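Local coordinates for protein D-3-phosphoglycerate dehydrogenase (PDB 2EKL) that probably catalyses the NAD-dependent oxidation of D-3-phosphoglycerate and binds NAD in a Rossmann-type domain, at residues A253-F259 with V278-I284; L242-K247 with E271-R277; T109-M113 with I228-S232. One frame throughout, in Å; residues are numbered along the deposited sequence.

All three contacts lie at the half of the NAD-binding domain's parallel sheet that ends in strand 278-280. Contacts 1 and 3 lie about 8 Å apart between centres and share neighbouring strands: Ala255 N meets Ile228 O at 2.8 Å and Ala255 O meets Asn230 N at 2.8 Å, probable hydrogen bonds. At the C-terminal ends of these strands both reach the nicotinamide amide, N7N of NAD giving hydrogen bonds to Asp257 OD2 (2.7 Å) and Thr231 O (3.2 Å). Contact 2, centred about 12 Å from contact 1 and about 16 Å from contact 3, lies away from the cofactor and packs helices on the strands of contact 1; Tyr254 N to Arg277 O (2.9 Å) joins the two.

Contact 1. Residues A253-F259 with V278-I284; sequences AYATDVF and VIVTTHI. With NAD (nicotinamide-adenine-dinucleotide), chain B.
Asp257, where the chain leaves the extended conformation (phi/psi -107/-3) just past a strand, ties a loop to the cofactor with one carboxylate. Its side chain (chi1 t) sets OD1 to accept from Thr281 OG1 (2.7 Å) and Ile284 N (2.8 Å), while OD2 accepts from NAD N7N (2.7 Å) and from Gly285. Behind it, strands 253-256 and 278-280 run parallel, axes 4.7 Å apart at 9°, pairing Tyr254 with Val278, Ala255 with Ile279 and Thr256 with Val280. The bonds are Ile279 N to Tyr254 O (2.8 Å), Thr256 N to Ile279 O (2.8 Å) and Thr281 N to Thr256 O (2.9 Å). This is the beta-alpha-beta unit closing one edge of the Rossmann-type sheet. Phe259 CE1 touches Val280 CG2 (3.7 Å). Val258 CG1 lies over the face of the His283 ring, a CH-pi contact 4.0 Å from its centroid; His283 ND1 bonds Glu262. A carboxylate receiving these donors is consistent with the loop conformation and the placement of the nicotinamide amide being coupled.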
loop_
_atom_site.group_PDB
_atom_site.type_symbol
_atom_site.label_atom_id
_atom_site.label_comp_id
_atom_site.label_asym_id
_atom_site.label_seq_id
_atom_site.Cartn_x
_atom_site.Cartn_y
_atom_site.Cartn_z
ATOM N N ALA A 253 -1.050 4.771 14.648
ATOM C CA ALA A 253 -0.128 3.755 14.171
ATOM C C ALA A 253 1.206 4.338 13.737
ATOM O O ALA A 253 1.291 5.499 13.324
ATOM C CB ALA A 253 -0.760 2.987 12.998
ATOM N N TYR A 254 2.248 3.521 13.855
ATOM C CA TYR A 254 3.588 3.890 13.421
ATOM C C TYR A 254 3.970 2.792 12.431
ATOM O O TYR A 254 4.034 1.613 12.793
ATOM C CB TYR A 254 4.581 3.897 14.592
ATOM C CG TYR A 254 6.001 4.267 14.194
ATOM C CD1 TYR A 254 6.308 5.547 13.720
ATOM C CD2 TYR A 254 7.040 3.343 14.303
ATOM C CE1 TYR A 254 7.617 5.892 13.368
ATOM C CE2 TYR A 254 8.349 3.678 13.955
ATOM C CZ TYR A 254 8.630 4.953 13.489
ATOM O OH TYR A 254 9.923 5.284 13.156
ATOM N N ALA A 255 4.180 3.173 11.175
ATOM C CA ALA A 255 4.550 2.215 10.132
ATOM C C ALA A 255 5.966 2.547 9.700
ATOM O O ALA A 255 6.228 3.654 9.237
ATOM C CB ALA A 255 3.590 2.331 8.951
ATOM N N THR A 256 6.877 1.589 9.819
ATOM C CA THR A 256 8.264 1.867 9.487
ATOM C C THR A 256 9.004 0.728 8.800
ATOM O O THR A 256 8.682 -0.444 8.989
ATOM C CB THR A 256 9.030 2.248 10.774
ATOM O OG1 THR A 256 10.366 2.635 10.450
ATOM C CG2 THR A 256 9.074 1.058 11.736
ATOM N N ASP A 257 9.996 1.093 7.991
ATOM C CA ASP A 257 10.828 0.117 7.304
ATOM C C ASP A 257 12.189 0.123 8.005
ATOM O O ASP A 257 13.078 -0.659 7.671
ATOM C CB ASP A 257 11.002 0.506 5.831
ATOM C CG ASP A 257 11.809 -0.514 5.045
ATOM O OD1 ASP A 257 11.476 -1.720 5.109
ATOM O OD2 ASP A 257 12.770 -0.112 4.353
ATOM N N VAL A 258 12.339 1.014 8.981
ATOM C CA VAL A 258 13.595 1.137 9.719
ATOM C C VAL A 258 13.411 1.114 11.239
ATOM O O VAL A 258 12.496 1.740 11.783
ATOM C CB VAL A 258 14.331 2.442 9.326
ATOM C CG1 VAL A 258 14.684 2.411 7.845
ATOM C CG2 VAL A 258 13.457 3.648 9.644
ATOM N N PHE A 259 14.284 0.382 11.922
ATOM C CA PHE A 259 14.220 0.281 13.374
ATOM C C PHE A 259 15.577 0.660 13.958
ATOM O O PHE A 259 16.613 0.455 13.328
ATOM C CB PHE A 259 13.844 -1.144 13.796
ATOM C CG PHE A 259 12.658 -1.210 14.720
ATOM C CD1 PHE A 259 11.398 -0.802 14.288
ATOM C CD2 PHE A 259 12.798 -1.679 16.025
ATOM C CE1 PHE A 259 10.297 -0.856 15.142
ATOM C CE2 PHE A 259 11.704 -1.737 16.885
ATOM C CZ PHE A 259 10.450 -1.325 16.444
ATOM N N VAL A 278 2.047 -0.854 15.870
ATOM C CA VAL A 278 3.318 -0.709 15.179
ATOM C C VAL A 278 3.411 -1.699 14.019
ATOM O O VAL A 278 3.218 -2.906 14.196
ATOM C CB VAL A 278 4.505 -0.912 16.153
ATOM C CG1 VAL A 278 5.824 -0.913 15.386
ATOM C CG2 VAL A 278 4.500 0.206 17.196
ATOM N N ILE A 279 3.684 -1.160 12.832
ATOM C CA ILE A 279 3.816 -1.946 11.602
ATOM C C ILE A 279 5.268 -1.827 11.147
ATOM O O ILE A 279 5.782 -0.720 10.997
ATOM C CB ILE A 279 2.886 -1.399 10.477
ATOM C CG1 ILE A 279 1.414 -1.631 10.837
ATOM C CG2 ILE A 279 3.204 -2.085 9.156
ATOM C CD1 ILE A 279 0.869 -0.708 11.911
ATOM N N VAL A 280 5.922 -2.960 10.915
ATOM C CA VAL A 280 7.325 -2.937 10.529
ATOM C C VAL A 280 7.717 -3.851 9.373
ATOM O O VAL A 280 7.324 -5.016 9.327
ATOM C CB VAL A 280 8.237 -3.344 11.731
ATOM C CG1 VAL A 280 9.707 -3.144 11.362
ATOM C CG2 VAL A 280 7.872 -2.548 12.975
ATOM N N THR A 281 8.488 -3.314 8.431
ATOM C CA THR A 281 9.010 -4.130 7.347
ATOM C C THR A 281 10.508 -4.189 7.635
ATOM O O THR A 281 11.065 -3.296 8.281
ATOM C CB THR A 281 8.709 -3.554 5.942
ATOM O OG1 THR A 281 8.925 -2.140 5.927
ATOM C CG2 THR A 281 7.254 -3.858 5.559
ATOM N N THR A 282 11.154 -5.247 7.166
ATOM C CA THR A 282 12.564 -5.482 7.448
ATOM C C THR A 282 13.608 -4.737 6.614
ATOM O O THR A 282 14.553 -5.339 6.099
ATOM C CB THR A 282 12.828 -7.001 7.388
ATOM O OG1 THR A 282 12.439 -7.502 6.107
ATOM C CG2 THR A 282 11.996 -7.718 8.446
ATOM N N HIS A 283 13.449 -3.420 6.513
ATOM C CA HIS A 283 14.375 -2.573 5.762
ATOM C C HIS A 283 14.484 -3.030 4.313
ATOM O O HIS A 283 15.582 -3.241 3.786
ATOM C CB HIS A 283 15.753 -2.581 6.438
ATOM C CG HIS A 283 16.511 -1.302 6.272
ATOM N ND1 HIS A 283 17.213 -0.715 7.304
ATOM C CD2 HIS A 283 16.671 -0.493 5.199
ATOM C CE1 HIS A 283 17.771 0.402 6.872
ATOM N NE2 HIS A 283 17.458 0.561 5.599
ATOM N N ILE A 284 13.327 -3.169 3.671
ATOM C CA ILE A 284 13.249 -3.612 2.286
ATOM C C ILE A 284 12.985 -2.476 1.299
ATOM O O ILE A 284 12.664 -2.726 0.140
ATOM C CB ILE A 284 12.134 -4.670 2.117
ATOM C CG1 ILE A 284 10.786 -4.091 2.560
ATOM C CG2 ILE A 284 12.468 -5.913 2.955
ATOM C CD1 ILE A 284 9.608 -5.030 2.352
HETATM P PA NAD B . 17.357 13.471 -0.201
HETATM O O1A NAD B . 16.940 13.617 -1.607
HETATM O O2A NAD B . 18.767 13.924 0.139
HETATM O O5B NAD B . 16.272 14.249 0.686
HETATM C C5B NAD B . 16.441 14.319 2.093
HETATM C C4B NAD B . 15.686 15.722 2.509
HETATM O O4B NAD B . 15.418 15.761 3.921
HETATM C C3B NAD B . 16.512 16.955 2.012
HETATM O O3B NAD B . 15.718 17.840 1.225
HETATM C C2B NAD B . 17.071 17.515 3.325
HETATM O O2B NAD B . 17.419 18.878 3.363
HETATM C C1B NAD B . 15.976 17.081 4.228
HETATM N N9A NAD B . 16.316 17.179 5.683
HETATM C C8A NAD B . 17.476 16.848 6.368
HETATM N N7A NAD B . 17.317 17.116 7.686
HETATM C C5A NAD B . 16.072 17.615 7.863
HETATM C C6A NAD B . 15.302 18.085 8.999
HETATM N N6A NAD B . 15.815 18.085 10.219
HETATM N N1A NAD B . 13.961 18.562 8.809
HETATM C C2A NAD B . 13.350 18.588 7.513
HETATM N N3A NAD B . 14.098 18.131 6.403
HETATM C C4A NAD B . 15.425 17.658 6.586
HETATM O O3 NAD B . 17.271 11.921 0.228
HETATM P PN NAD B . 16.273 10.758 -0.276
HETATM O O1N NAD B . 14.955 11.331 -0.590
HETATM O O2N NAD B . 16.994 10.114 -1.412
HETATM O O5D NAD B . 16.338 9.845 1.007
HETATM C C5D NAD B . 15.556 10.172 2.136
HETATM C C4D NAD B . 15.784 9.196 3.271
HETATM O O4D NAD B . 15.368 7.885 2.936
HETATM C C3D NAD B . 17.253 9.030 3.757
HETATM O O3D NAD B . 17.320 8.978 5.190
HETATM C C2D NAD B . 17.705 7.792 3.072
HETATM O O2D NAD B . 18.910 7.279 3.608
HETATM C C1D NAD B . 16.436 7.000 3.224
HETATM N N1N NAD B . 16.251 5.803 2.355
HETATM C C2N NAD B . 15.773 4.601 2.965
HETATM C C3N NAD B . 15.587 3.443 2.153
HETATM C C7N NAD B . 15.087 2.195 2.776
HETATM O O7N NAD B . 15.563 1.037 2.289
HETATM N N7N NAD B . 14.213 2.153 3.770
HETATM C C4N NAD B . 15.904 3.544 0.702
HETATM C C5N NAD B . 16.390 4.771 0.097
HETATM C C6N NAD B . 16.562 5.912 0.945
#

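Contact 2. Residues L242-K247 with E271-R277; sequences LLDYIK and ELLKHER
Leu272 reaches across to helix 239-247, where its CD2 lies 3.6 Å from Leu243 CB, 3.9 Å from Ile246 CD1 and 4.2 Å from Leu242 CD2. The contact packs two helices of the Rossmann-type NAD-binding domain, 239-247 and 267-274, which precede strands 251-256 and 278-280 of its parallel sheet. Residues 242-247 are helical throughout, with Ile246 N to Leu242 O (2.9 Å) and Lys247 N to Leu243 O (2.9 Å). The other segment is helical at its start and leaves the helix by His275 (phi/psi -71/139), whose N still bonds Leu272 O at 3.0 Å. The closest CA pairs are Leu243 with Leu272 (6.1 Å) and Ile246 with Arg277 (7.4 Å). Leu272 (m, t) points sideways at CB but puts CD2 among the leucine and isoleucine chains, while Leu243 (t, p) points its CB toward the partner and brings CD2 to 3.9 Å from Glu271 CD. One turn on from Leu242, Ile246 (m, t) lays CG2 over the face of the His275 ring, 3.6 Å from its centroid and 17° off the normal, a CH-pi contact; the same CG2 is 4.1 Å from Arg277 CB. The Arg277 guanidinium itself turns to Val251 O on the adjoining strand, and Ile246 also packs on Val278, so the apolar seam continues onto the sheet. On the exposed side Lys247, kinked at chi3 (p), reaches over to make a salt bridge with Glu271, NZ to OE2 3.1 Å. A water joins the pair, donating to Glu271 OE1 at 3.1 Å and accepting weakly from Lys247 NZ at 3.1 Å.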
loop_
_atom_site.group_PDB
_atom_site.type_symbol
_atom_site.label_atom_id
_atom_site.label_comp_id
_atom_site.label_asym_id
_atom_site.label_seq_id
_atom_site.Cartn_x
_atom_site.Cartn_y
_atom_site.Cartn_z
ATOM N N LEU A 242 7.922 7.966 21.245
ATOM C CA LEU A 242 6.937 7.310 20.388
ATOM C C LEU A 242 6.134 6.278 21.172
ATOM O O LEU A 242 4.907 6.267 21.129
ATOM C CB LEU A 242 7.631 6.620 19.207
ATOM C CG LEU A 242 6.733 5.785 18.287
ATOM C CD1 LEU A 242 5.724 6.681 17.573
ATOM C CD2 LEU A 242 7.609 5.046 17.279
ATOM N N LEU A 243 6.830 5.402 21.889
ATOM C CA LEU A 243 6.158 4.375 22.673
ATOM C C LEU A 243 5.217 5.026 23.683
ATOM O O LEU A 243 4.100 4.560 23.905
ATOM C CB LEU A 243 7.195 3.507 23.397
ATOM C CG LEU A 243 6.658 2.406 24.319
ATOM C CD1 LEU A 243 5.785 1.438 23.536
ATOM C CD2 LEU A 243 7.826 1.670 24.951
ATOM N N ASP A 244 5.679 6.115 24.285
ATOM C CA ASP A 244 4.899 6.857 25.267
ATOM C C ASP A 244 3.580 7.313 24.650
ATOM O O ASP A 244 2.500 7.079 25.203
ATOM C CB ASP A 244 5.711 8.069 25.744
ATOM C CG ASP A 244 5.064 8.796 26.909
ATOM O OD1 ASP A 244 3.962 8.393 27.337
ATOM O OD2 ASP A 244 5.668 9.775 27.400
ATOM N N TYR A 245 3.668 7.957 23.490
ATOM C CA TYR A 245 2.482 8.458 22.814
ATOM C C TYR A 245 1.595 7.387 22.188
ATOM O O TYR A 245 0.411 7.626 21.949
ATOM C CB TYR A 245 2.891 9.516 21.788
ATOM C CG TYR A 245 3.169 10.850 22.440
ATOM C CD1 TYR A 245 2.134 11.756 22.686
ATOM C CD2 TYR A 245 4.450 11.184 22.871
ATOM C CE1 TYR A 245 2.372 12.961 23.350
ATOM C CE2 TYR A 245 4.700 12.388 23.539
ATOM C CZ TYR A 245 3.655 13.268 23.772
ATOM O OH TYR A 245 3.895 14.456 24.422
ATOM N N ILE A 246 2.154 6.214 21.916
ATOM C CA ILE A 246 1.349 5.126 21.373
ATOM C C ILE A 246 0.535 4.553 22.537
ATOM O O ILE A 246 -0.665 4.293 22.411
ATOM C CB ILE A 246 2.231 4.017 20.754
ATOM C CG1 ILE A 246 2.773 4.487 19.399
ATOM C CG2 ILE A 246 1.427 2.731 20.581
ATOM C CD1 ILE A 246 3.648 3.469 18.693
ATOM N N LYS A 247 1.188 4.382 23.682
ATOM C CA LYS A 247 0.511 3.852 24.858
ATOM C C LYS A 247 -0.563 4.804 25.379
ATOM O O LYS A 247 -1.563 4.362 25.940
ATOM C CB LYS A 247 1.535 3.530 25.950
ATOM C CG LYS A 247 2.442 2.367 25.563
ATOM C CD LYS A 247 3.556 2.129 26.568
ATOM C CE LYS A 247 3.021 1.626 27.895
ATOM N NZ LYS A 247 4.133 1.209 28.795
ATOM N N GLU A 271 9.154 -3.614 23.134
ATOM C CA GLU A 271 7.769 -3.287 23.452
ATOM C C GLU A 271 7.087 -2.649 22.242
ATOM O O GLU A 271 5.920 -2.927 21.958
ATOM C CB GLU A 271 7.692 -2.342 24.655
ATOM C CG GLU A 271 6.359 -2.428 25.383
ATOM C CD GLU A 271 6.291 -1.554 26.618
ATOM O OE1 GLU A 271 7.296 -1.480 27.359
ATOM O OE2 GLU A 271 5.223 -0.953 26.855
ATOM N N LEU A 272 7.820 -1.794 21.536
ATOM C CA LEU A 272 7.288 -1.140 20.344
ATOM C C LEU A 272 7.003 -2.178 19.270
ATOM O O LEU A 272 5.909 -2.229 18.716
ATOM C CB LEU A 272 8.291 -0.122 19.792
ATOM C CG LEU A 272 8.316 1.283 20.398
ATOM C CD1 LEU A 272 9.507 2.049 19.846
ATOM C CD2 LEU A 272 7.015 2.005 20.077
ATOM N N LEU A 273 7.993 -3.016 18.983
ATOM C CA LEU A 273 7.840 -4.038 17.956
ATOM C C LEU A 273 6.603 -4.916 18.137
ATOM O O LEU A 273 5.906 -5.212 17.168
ATOM C CB LEU A 273 9.090 -4.924 17.896
ATOM C CG LEU A 273 9.052 -6.060 16.867
ATOM C CD1 LEU A 273 8.907 -5.478 15.466
ATOM C CD2 LEU A 273 10.314 -6.895 16.971
ATOM N N LYS A 274 6.318 -5.317 19.375
ATOM C CA LYS A 274 5.176 -6.188 19.638
ATOM C C LYS A 274 3.818 -5.495 19.733
ATOM O O LYS A 274 2.785 -6.167 19.785
ATOM C CB LYS A 274 5.413 -6.990 20.925
ATOM C CG LYS A 274 5.312 -6.174 22.201
ATOM C CD LYS A 274 5.517 -7.054 23.428
ATOM C CE LYS A 274 5.487 -6.242 24.716
ATOM N NZ LYS A 274 4.152 -5.653 25.002
ATOM N N HIS A 275 3.810 -4.166 19.750
ATOM C CA HIS A 275 2.559 -3.426 19.861
ATOM C C HIS A 275 1.733 -3.526 18.583
ATOM O O HIS A 275 2.271 -3.444 17.475
ATOM C CB HIS A 275 2.831 -1.954 20.179
ATOM C CG HIS A 275 1.643 -1.237 20.736
ATOM N ND1 HIS A 275 1.480 -1.002 22.085
ATOM C CD2 HIS A 275 0.537 -0.741 20.133
ATOM C CE1 HIS A 275 0.327 -0.392 22.289
ATOM N NE2 HIS A 275 -0.265 -0.221 21.120
ATOM N N GLU A 276 0.422 -3.698 18.744
ATOM C CA GLU A 276 -0.477 -3.826 17.602
ATOM C C GLU A 276 -0.531 -2.581 16.720
ATOM O O GLU A 276 -0.883 -2.669 15.544
ATOM C CB GLU A 276 -1.891 -4.187 18.078
ATOM C CG GLU A 276 -2.485 -3.229 19.100
ATOM C CD GLU A 276 -3.801 -3.732 19.678
ATOM O OE1 GLU A 276 -3.827 -4.860 20.218
ATOM O OE2 GLU A 276 -4.808 -3.001 19.595
ATOM N N ARG A 277 -0.178 -1.428 17.280
ATOM C CA ARG A 277 -0.199 -0.182 16.513
ATOM C C ARG A 277 1.100 0.071 15.755
ATOM O O ARG A 277 1.246 1.092 15.078
ATOM C CB ARG A 277 -0.496 1.004 17.434
ATOM C CG ARG A 277 -1.856 0.925 18.097
ATOM C CD ARG A 277 -2.262 2.254 18.704
ATOM N NE ARG A 277 -3.616 2.180 19.245
ATOM C CZ ARG A 277 -4.345 3.238 19.585
ATOM N NH1 ARG A 277 -3.854 4.462 19.441
ATOM N NH2 ARG A 277 -5.571 3.070 20.064
HETATM O O HOH W 1 5.836 -1.022 30.050
#

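Contact 3. Residues T109-M113 with I228-S232; sequences TIGLM and IVNTS. With NAD (nicotinamide-adenine-dinucleotide), chain B.
This is a buried helix-on-sheet contact of the Rossmann-type NAD-binding domain: helix 102-118 lies against a face of the parallel sheet, over strand 226-230. The axes of helix 109-113 and strand 228-230 come within 8.5 Å and run roughly antiparallel, at 149°. Thr109 stands nearest Thr231 (CA-CA 6.2 Å) and Met113 nearest Val229 (6.1 Å), one helical turn apart, with Met113 N bonded to Thr109 O at 2.9 Å. Val229 (chi1 t) points toward the helix: its CG1 lies 4.0 Å from Thr109 CG2 and 4.0 Å from Leu112 CB, and its CG2 lies 3.8 Å from Met113 CB. Further on, Leu112 (m, t) sets CD1 3.6 Å from Thr231 CG2. The two threonine hydroxyls meet at 2.8 Å, Thr109 OG1 to Thr231 OG1; Thr109 OG1 is hydrogen-bonded to Ala105 O of its own helix. The strand ends in an Asx turn centred on Thr231 (phi/psi -123/15), Asn230 OD1 accepting from Ser232 N (2.9 Å) and from Ser232 OG (2.8 Å). The bend presents Thr231 O to the cofactor: it accepts from NAD N7N at 3.2 Å and lies 3.0 Å from NAD C2N, while Ser232 CA is 3.5 Å from NAD O4D. One threonine thus joins the helix through its side chain and the nicotinamide end through its carbonyl. Around the contact, strand 228-230 sits between strands 199-202 and 251-256; Thr109 and Met113 lean on the former, Leu112 on Ala255 of the latter, and Ile110 faces helix 152-163 and Ile114 of the second subunit.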
loop_
_atom_site.group_PDB
_atom_site.type_symbol
_atom_site.label_atom_id
_atom_site.label_comp_id
_atom_site.label_asym_id
_atom_site.label_seq_id
_atom_site.Cartn_x
_atom_site.Cartn_y
_atom_site.Cartn_z
ATOM N N THR A 109 6.721 3.309 0.974
ATOM C CA THR A 109 6.172 4.320 1.881
ATOM C C THR A 109 4.650 4.359 1.770
ATOM O O THR A 109 3.941 4.331 2.779
ATOM C CB THR A 109 6.729 5.729 1.568
ATOM O OG1 THR A 109 8.155 5.724 1.710
ATOM C CG2 THR A 109 6.132 6.766 2.525
ATOM N N ILE A 110 4.151 4.433 0.537
ATOM C CA ILE A 110 2.710 4.465 0.295
ATOM C C ILE A 110 2.080 3.165 0.790
ATOM O O ILE A 110 0.990 3.167 1.375
ATOM C CB ILE A 110 2.399 4.634 -1.219
ATOM C CG1 ILE A 110 2.917 5.994 -1.707
ATOM C CG2 ILE A 110 0.895 4.499 -1.473
ATOM C CD1 ILE A 110 2.310 7.195 -0.991
ATOM N N GLY A 111 2.769 2.054 0.557
ATOM C CA GLY A 111 2.254 0.769 0.998
ATOM C C GLY A 111 2.133 0.715 2.514
ATOM O O GLY A 111 1.135 0.226 3.045
ATOM N N LEU A 112 3.156 1.201 3.213
ATOM C CA LEU A 112 3.147 1.211 4.678
ATOM C C LEU A 112 2.044 2.122 5.213
ATOM O O LEU A 112 1.342 1.773 6.171
ATOM C CB LEU A 112 4.512 1.670 5.217
ATOM C CG LEU A 112 5.641 0.635 5.158
ATOM C CD1 LEU A 112 6.975 1.279 5.527
ATOM C CD2 LEU A 112 5.318 -0.506 6.119
ATOM N N MET A 113 1.873 3.282 4.590
ATOM C CA MET A 113 0.839 4.220 5.019
ATOM C C MET A 113 -0.546 3.570 4.959
ATOM O O MET A 113 -1.331 3.662 5.904
ATOM C CB MET A 113 0.861 5.472 4.136
ATOM C CG MET A 113 -0.261 6.458 4.443
ATOM S SD MET A 113 -0.190 7.949 3.412
ATOM C CE MET A 113 -0.663 7.289 1.816
ATOM N N ILE A 228 1.948 7.830 11.619
ATOM C CA ILE A 228 3.315 8.227 11.299
ATOM C C ILE A 228 4.007 7.137 10.488
ATOM O O ILE A 228 4.029 5.980 10.896
ATOM C CB ILE A 228 4.129 8.482 12.591
ATOM C CG1 ILE A 228 3.406 9.510 13.467
ATOM C CG2 ILE A 228 5.525 8.972 12.239
ATOM C CD1 ILE A 228 4.058 9.724 14.846
ATOM N N VAL A 229 4.566 7.514 9.341
ATOM C CA VAL A 229 5.257 6.557 8.478
ATOM C C VAL A 229 6.722 6.950 8.400
ATOM O O VAL A 229 7.047 8.132 8.277
ATOM C CB VAL A 229 4.662 6.551 7.045
ATOM C CG1 VAL A 229 5.361 5.492 6.189
ATOM C CG2 VAL A 229 3.168 6.268 7.105
ATOM N N ASN A 230 7.610 5.966 8.465
ATOM C CA ASN A 230 9.036 6.257 8.407
ATOM C C ASN A 230 9.815 5.250 7.568
ATOM O O ASN A 230 9.928 4.084 7.936
ATOM C CB ASN A 230 9.613 6.293 9.830
ATOM C CG ASN A 230 11.070 6.754 9.867
ATOM O OD1 ASN A 230 11.660 7.084 8.839
ATOM N ND2 ASN A 230 11.650 6.778 11.062
ATOM N N THR A 231 10.336 5.703 6.432
ATOM C CA THR A 231 11.150 4.841 5.582
ATOM C C THR A 231 12.514 5.489 5.390
ATOM O O THR A 231 13.275 5.090 4.513
ATOM C CB THR A 231 10.518 4.606 4.192
ATOM O OG1 THR A 231 10.282 5.863 3.547
ATOM C CG2 THR A 231 9.212 3.841 4.321
ATOM N N SER A 232 12.821 6.482 6.220
ATOM C CA SER A 232 14.100 7.180 6.124
ATOM C C SER A 232 15.120 6.634 7.122
ATOM O O SER A 232 15.889 5.729 6.790
ATOM C CB SER A 232 13.897 8.691 6.316
ATOM O OG SER A 232 13.324 9.003 7.574
HETATM P PA NAD B . 17.357 13.471 -0.201
HETATM O O1A NAD B . 16.940 13.617 -1.607
HETATM O O2A NAD B . 18.767 13.924 0.139
HETATM O O5B NAD B . 16.272 14.249 0.686
HETATM C C5B NAD B . 16.441 14.319 2.093
HETATM C C4B NAD B . 15.686 15.722 2.509
HETATM O O4B NAD B . 15.418 15.761 3.921
HETATM C C3B NAD B . 16.512 16.955 2.012
HETATM O O3B NAD B . 15.718 17.840 1.225
HETATM C C2B NAD B . 17.071 17.515 3.325
HETATM O O2B NAD B . 17.419 18.878 3.363
HETATM C C1B NAD B . 15.976 17.081 4.228
HETATM N N9A NAD B . 16.316 17.179 5.683
HETATM C C8A NAD B . 17.476 16.848 6.368
HETATM N N7A NAD B . 17.317 17.116 7.686
HETATM C C5A NAD B . 16.072 17.615 7.863
HETATM C C6A NAD B . 15.302 18.085 8.999
HETATM N N6A NAD B . 15.815 18.085 10.219
HETATM N N1A NAD B . 13.961 18.562 8.809
HETATM C C2A NAD B . 13.350 18.588 7.513
HETATM N N3A NAD B . 14.098 18.131 6.403
HETATM C C4A NAD B . 15.425 17.658 6.586
HETATM O O3 NAD B . 17.271 11.921 0.228
HETATM P PN NAD B . 16.273 10.758 -0.276
HETATM O O1N NAD B . 14.955 11.331 -0.590
HETATM O O2N NAD B . 16.994 10.114 -1.412
HETATM O O5D NAD B . 16.338 9.845 1.007
HETATM C C5D NAD B . 15.556 10.172 2.136
HETATM C C4D NAD B . 15.784 9.196 3.271
HETATM O O4D NAD B . 15.368 7.885 2.936
HETATM C C3D NAD B . 17.253 9.030 3.757
HETATM O O3D NAD B . 17.320 8.978 5.190
HETATM C C2D NAD B . 17.705 7.792 3.072
HETATM O O2D NAD B . 18.910 7.279 3.608
HETATM C C1D NAD B . 16.436 7.000 3.224
HETATM N N1N NAD B . 16.251 5.803 2.355
HETATM C C2N NAD B . 15.773 4.601 2.965
HETATM C C3N NAD B . 15.587 3.443 2.153
HETATM C C7N NAD B . 15.087 2.195 2.776
HETATM O O7N NAD B . 15.563 1.037 2.289
HETATM N N7N NAD B . 14.213 2.153 3.770
HETATM C C4N NAD B . 15.904 3.544 0.702
HETATM C C5N NAD B . 16.390 4.771 0.097
HETATM C C6N NAD B . 16.562 5.912 0.945
#